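Side-chain contacts in N-alpha-acetyltransferase 35, NatC auxiliary subunit (Saccharomyces cerevisiae, PDB 6YGA), which serves as the auxiliary subunit of the NatC N-terminal acetyltransferase, the complex that acetylates the N-terminal methionine of the L-A virus Gag protein: residues B[438-443]-B[480-485]; B[613-618]-B[623-628]. One frame throughout, in Å; residues are numbered along the deposited sequence.

Both contacts lie in the helical region assigned to the NAA35-like, TPR-repeat family. Going from the N terminus, interaction 1 comes first: helix 433-456 leads through a short connection into helix 465-506, and the pairing of 438-443 with 480-485 closes that helical hairpin across 36 intervening residues. The chain then runs through the long helix 511-564 and helices 581-588 and 603-613 before interaction 2, a much tighter closure in which the segment 613-618, mostly loop, folds against 623-628, near the start of helix 619-653. The two are in series, neither nested nor crossed. Their centres are about 35 Å apart, yet helix 511-564 is touched by residues of both.

Interaction 1. Residues B[438-443]-B[480-485]; sequences WTYFMK and ETFLKD. With EDO (1,2-ethanediol), chain C.
Y440 and F482 meet in a T-shaped (edge-to-face) pair. Their ring centroids are 5.1 Å apart and the planes stand at 78°. The tyrosine supplies the edge: its CD2 lies 3.6 Å from CD1 of F482, over one face of the phenylalanine ring and offset toward its rim. F482 CG in turn lies in the plane of the tyrosine ring. The two side chains come from facing helices and pass alongside, pointing opposite ways. In each, CG is anti to the backbone N, which carries the ring out from its helix toward the other. Such long, flat side chains suit this place, because the short segment axes stay 11.1 Å apart at their closest.

The segments belong to consecutive helices, 433-456 and 465-506, of a helical hairpin in the TPR-like region, and run roughly antiparallel at 148°.

Apolar contacts fill the flank. CB of F441 meets CE2 of F482 at 3.8 Å, and CD1 of F441 reaches CD2 of L483 at 4.1 Å, the branched leucine end approaching the ring obliquely. F371 of helix 360-372 and L541 of helix 511-564 extend this apolar cluster. F441 and L483 are buried, which suits pure hydrocarbon side chains, whereas the partly exposed Y440 can carry a hydroxyl.

At W438, nearer the start of helix 433-456, the indole NE1 donates to O2 of a 1,2-ethanediol at 2.7 Å, with a bent N-H...O angle of 141°. The diol, probably from the crystallisation liquor, also bonds to H367 O, while CG of selenomethionine M442 lies over one face of the indole, toward its rim.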
# COMPACT_ATOMS: atom_id res chain seq x y z
N TRP B 438 29.84 5.46 7.54
CA TRP B 438 28.45 5.79 7.84
C TRP B 438 27.50 5.20 6.80
O TRP B 438 26.41 4.73 7.14
CB TRP B 438 28.27 7.31 7.92
CG TRP B 438 26.86 7.72 8.23
CD1 TRP B 438 26.32 7.91 9.47
CD2 TRP B 438 25.82 7.99 7.29
NE1 TRP B 438 25.00 8.28 9.35
CE2 TRP B 438 24.67 8.34 8.02
CE3 TRP B 438 25.74 7.96 5.89
CZ2 TRP B 438 23.46 8.66 7.41
CZ3 TRP B 438 24.54 8.28 5.29
CH2 TRP B 438 23.42 8.63 6.05
N THR B 439 27.89 5.24 5.52
CA THR B 439 27.08 4.61 4.48
C THR B 439 26.92 3.12 4.74
O THR B 439 25.84 2.56 4.56
CB THR B 439 27.71 4.85 3.11
OG1 THR B 439 27.96 6.25 2.93
CG2 THR B 439 26.77 4.37 2.01
N TYR B 440 28.00 2.46 5.18
CA TYR B 440 27.92 1.03 5.46
C TYR B 440 26.94 0.75 6.60
O TYR B 440 26.15 -0.20 6.54
CB TYR B 440 29.30 0.48 5.79
CG TYR B 440 29.33 -1.01 6.05
CD1 TYR B 440 29.00 -1.92 5.05
CD2 TYR B 440 29.70 -1.51 7.29
CE1 TYR B 440 29.03 -3.28 5.28
CE2 TYR B 440 29.73 -2.87 7.53
CZ TYR B 440 29.39 -3.75 6.52
OH TYR B 440 29.43 -5.10 6.77
N PHE B 441 26.97 1.59 7.64
CA PHE B 441 26.04 1.41 8.75
C PHE B 441 24.59 1.52 8.29
O PHE B 441 23.75 0.71 8.69
CB PHE B 441 26.31 2.45 9.84
CG PHE B 441 25.19 2.58 10.83
CD1 PHE B 441 25.01 1.64 11.83
CD2 PHE B 441 24.30 3.65 10.74
CE1 PHE B 441 23.97 1.76 12.73
CE2 PHE B 441 23.26 3.77 11.63
CZ PHE B 441 23.09 2.83 12.63
N MSE B 442 24.29 2.50 7.45
CA MSE B 442 22.93 2.69 6.95
C MSE B 442 22.50 1.56 6.03
O MSE B 442 21.37 1.09 6.10
CB MSE B 442 22.81 4.03 6.23
CG MSE B 442 23.01 5.22 7.15
SE MSE B 442 21.55 5.40 8.43
CE MSE B 442 20.14 5.84 7.16
N LYS B 443 23.41 1.12 5.15
CA LYS B 443 23.07 0.03 4.24
C LYS B 443 22.79 -1.26 5.00
O LYS B 443 21.78 -1.93 4.77
CB LYS B 443 24.20 -0.18 3.23
CG LYS B 443 23.86 -1.21 2.16
CD LYS B 443 25.07 -1.52 1.30
CE LYS B 443 26.11 -2.30 2.08
NZ LYS B 443 27.32 -2.56 1.26
N GLU B 480 27.46 -5.92 14.32
CA GLU B 480 28.01 -5.79 15.67
C GLU B 480 29.54 -5.68 15.62
O GLU B 480 30.13 -4.88 16.35
CB GLU B 480 27.58 -6.97 16.54
CG GLU B 480 27.93 -6.81 18.01
CD GLU B 480 28.58 -8.05 18.60
OE1 GLU B 480 28.82 -9.01 17.83
OE2 GLU B 480 28.85 -8.06 19.81
N THR B 481 30.18 -6.47 14.75
CA THR B 481 31.63 -6.37 14.58
C THR B 481 32.03 -4.99 14.09
O THR B 481 32.99 -4.39 14.60
CB THR B 481 32.12 -7.44 13.61
OG1 THR B 481 31.86 -8.74 14.14
CG2 THR B 481 33.61 -7.29 13.36
N PHE B 482 31.31 -4.46 13.11
CA PHE B 482 31.57 -3.11 12.62
C PHE B 482 31.37 -2.07 13.72
O PHE B 482 32.20 -1.17 13.89
CB PHE B 482 30.68 -2.81 11.42
CG PHE B 482 30.62 -1.36 11.03
CD1 PHE B 482 31.64 -0.79 10.27
CD2 PHE B 482 29.54 -0.57 11.40
CE1 PHE B 482 31.58 0.54 9.90
CE2 PHE B 482 29.48 0.76 11.03
CZ PHE B 482 30.50 1.32 10.28
N LEU B 483 30.28 -2.19 14.48
CA LEU B 483 30.04 -1.22 15.55
C LEU B 483 31.08 -1.32 16.65
O LEU B 483 31.48 -0.31 17.24
CB LEU B 483 28.64 -1.40 16.12
CG LEU B 483 27.46 -0.98 15.24
CD1 LEU B 483 26.16 -1.36 15.92
CD2 LEU B 483 27.51 0.52 14.94
N LYS B 484 31.53 -2.54 16.96
CA LYS B 484 32.52 -2.71 18.02
C LYS B 484 33.85 -2.06 17.64
O LYS B 484 34.49 -1.42 18.47
CB LYS B 484 32.71 -4.19 18.33
CG LYS B 484 33.51 -4.46 19.60
CD LYS B 484 32.80 -3.87 20.81
CE LYS B 484 33.69 -3.87 22.04
NZ LYS B 484 32.95 -3.33 23.22
N ASP B 485 34.26 -2.22 16.38
CA ASP B 485 35.47 -1.56 15.90
C ASP B 485 35.29 -0.04 15.90
O ASP B 485 36.22 0.69 16.25
CB ASP B 485 35.82 -2.06 14.50
CG ASP B 485 36.13 -3.55 14.47
OD1 ASP B 485 36.25 -4.17 15.56
OD2 ASP B 485 36.26 -4.11 13.36
C1 EDO C . 22.72 9.16 12.91
O1 EDO C . 24.11 8.87 13.11
C2 EDO C . 22.09 8.09 12.02
O2 EDO C . 22.74 8.07 10.75

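Interaction 2. Residues B[613-618]-B[623-628]; sequences FVIEEK and DIKLER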
# COMPACT_ATOMS: atom_id res chain seq x y z
N PHE B 613 23.26 -27.30 13.23
CA PHE B 613 22.25 -27.03 14.24
C PHE B 613 21.36 -28.25 14.50
O PHE B 613 20.97 -28.51 15.64
CB PHE B 613 21.39 -25.84 13.83
CG PHE B 613 21.99 -24.50 14.16
CD1 PHE B 613 21.90 -23.99 15.44
CD2 PHE B 613 22.61 -23.75 13.17
CE1 PHE B 613 22.44 -22.75 15.74
CE2 PHE B 613 23.15 -22.52 13.46
CZ PHE B 613 23.07 -22.01 14.75
N VAL B 614 21.02 -28.99 13.44
CA VAL B 614 20.06 -30.09 13.56
C VAL B 614 20.68 -31.25 14.32
O VAL B 614 21.85 -31.61 14.11
CB VAL B 614 19.58 -30.52 12.17
CG1 VAL B 614 18.81 -31.83 12.24
CG2 VAL B 614 18.72 -29.44 11.54
N ILE B 615 19.91 -31.84 15.22
CA ILE B 615 20.35 -32.98 16.02
C ILE B 615 19.99 -34.25 15.25
O ILE B 615 18.82 -34.62 15.16
CB ILE B 615 19.71 -32.98 17.41
CG1 ILE B 615 19.82 -31.59 18.04
CG2 ILE B 615 20.37 -34.01 18.30
CD1 ILE B 615 18.97 -31.43 19.28
N GLU B 616 21.00 -34.92 14.69
CA GLU B 616 20.77 -36.16 13.96
C GLU B 616 20.94 -37.39 14.83
O GLU B 616 20.68 -38.51 14.36
CB GLU B 616 21.71 -36.25 12.75
CG GLU B 616 21.04 -36.81 11.49
CD GLU B 616 19.98 -35.88 10.92
OE1 GLU B 616 20.34 -34.78 10.45
OE2 GLU B 616 18.79 -36.24 10.96
N GLU B 617 21.37 -37.22 16.08
CA GLU B 617 21.52 -38.35 16.98
C GLU B 617 20.16 -38.87 17.42
O GLU B 617 19.11 -38.30 17.11
CB GLU B 617 22.35 -37.94 18.21
CG GLU B 617 23.85 -37.79 17.94
CD GLU B 617 24.19 -36.53 17.16
OE1 GLU B 617 23.34 -35.62 17.07
OE2 GLU B 617 25.32 -36.45 16.64
N LYS B 618 20.17 -39.98 18.14
CA LYS B 618 18.94 -40.63 18.56
C LYS B 618 19.07 -41.07 20.01
O LYS B 618 20.16 -41.23 20.54
CB LYS B 618 18.62 -41.84 17.66
CG LYS B 618 18.38 -41.48 16.20
CD LYS B 618 18.24 -42.73 15.34
CE LYS B 618 18.10 -42.38 13.87
NZ LYS B 618 16.93 -41.50 13.62
N ASP B 623 18.71 -36.73 23.46
CA ASP B 623 18.14 -36.00 24.59
C ASP B 623 19.14 -35.01 25.17
O ASP B 623 18.75 -33.91 25.58
CB ASP B 623 17.68 -36.99 25.66
CG ASP B 623 16.43 -37.74 25.26
OD1 ASP B 623 15.43 -37.08 24.92
OD2 ASP B 623 16.46 -38.99 25.27
N ILE B 624 20.42 -35.37 25.22
CA ILE B 624 21.41 -34.48 25.80
C ILE B 624 21.63 -33.26 24.91
O ILE B 624 21.75 -32.13 25.39
CB ILE B 624 22.72 -35.24 26.06
CG1 ILE B 624 22.52 -36.24 27.20
CG2 ILE B 624 23.85 -34.26 26.38
CD1 ILE B 624 23.77 -37.00 27.57
N LYS B 625 21.69 -33.47 23.59
CA LYS B 625 21.88 -32.34 22.69
C LYS B 625 20.64 -31.45 22.66
O LYS B 625 20.76 -30.22 22.53
CB LYS B 625 22.22 -32.84 21.28
CG LYS B 625 23.64 -33.36 21.15
CD LYS B 625 24.06 -33.45 19.69
CE LYS B 625 25.54 -33.76 19.55
NZ LYS B 625 25.98 -33.74 18.12
N LEU B 626 19.45 -32.04 22.78
CA LEU B 626 18.24 -31.23 22.83
C LEU B 626 18.20 -30.36 24.08
O LEU B 626 17.76 -29.21 24.03
CB LEU B 626 17.00 -32.14 22.76
CG LEU B 626 15.65 -31.44 22.95
CD1 LEU B 626 15.42 -30.40 21.87
CD2 LEU B 626 14.52 -32.46 22.97
N GLU B 627 18.68 -30.90 25.20
CA GLU B 627 18.69 -30.13 26.44
C GLU B 627 19.60 -28.91 26.33
O GLU B 627 19.29 -27.84 26.86
CB GLU B 627 19.11 -31.02 27.61
CG GLU B 627 18.86 -30.42 28.99
CD GLU B 627 19.95 -29.44 29.40
OE1 GLU B 627 21.11 -29.64 28.99
OE2 GLU B 627 19.63 -28.48 30.13
N ARG B 628 20.73 -29.05 25.63
CA ARG B 628 21.60 -27.90 25.42
C ARG B 628 20.92 -26.83 24.58
O ARG B 628 21.09 -25.63 24.82
CB ARG B 628 22.92 -28.35 24.77
CG ARG B 628 23.88 -29.00 25.75
CD ARG B 628 24.95 -29.84 25.05
NE ARG B 628 25.86 -29.05 24.24
CZ ARG B 628 26.97 -28.48 24.70
NH1 ARG B 628 27.31 -28.60 25.97
NH2 ARG B 628 27.75 -27.78 23.88
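The contact belongs to a tight helix-loop-helix turn: helix 603-613 ends, the helical backbone breaks at V614, and the loop folds back on the early part of helix 619-653. I615 is the apolar half of the closure. Its two branches diverge over the helix: the CG2 methyl meets CB of K625 at 3.7 Å, while CD1 at the end of the longer branch comes 3.6 Å from the backbone N of L626 and 4.1 Å from its CB. A beta-branched residue with an extended arm suits this position, since one side chain can press on two successive helix residues. With CG1 anti to the carbonyl carbon (chi1 -47°) and chi2 extended, CD1 is delivered to the helix backbone.

The charged half lies two residues on, at E617. E617 and K625 make a salt bridge, NZ to OE2 at 3.2 Å, whose hydrogen bond is weak; OE1 is at a similar distance from NZ, 3.4 Å. The lysine chain is straight beyond CG and runs across the carboxylate end of E617, its CD lying 3.5 Å from OE1. Glutamate reaches it by bending at chi2 (74°). Lysine suits the exposed position 625 because its apolar base can cover I615 while its charged end meets the carboxylate.

Around this closure, the amide N of I615 bonds to S564 OG at the end of helix 511-564, against which F613 and V614 also pack. On helix 619-653, D623 forms a salt bridge with K697 of helix 668-701, so the turn sits among three long helices.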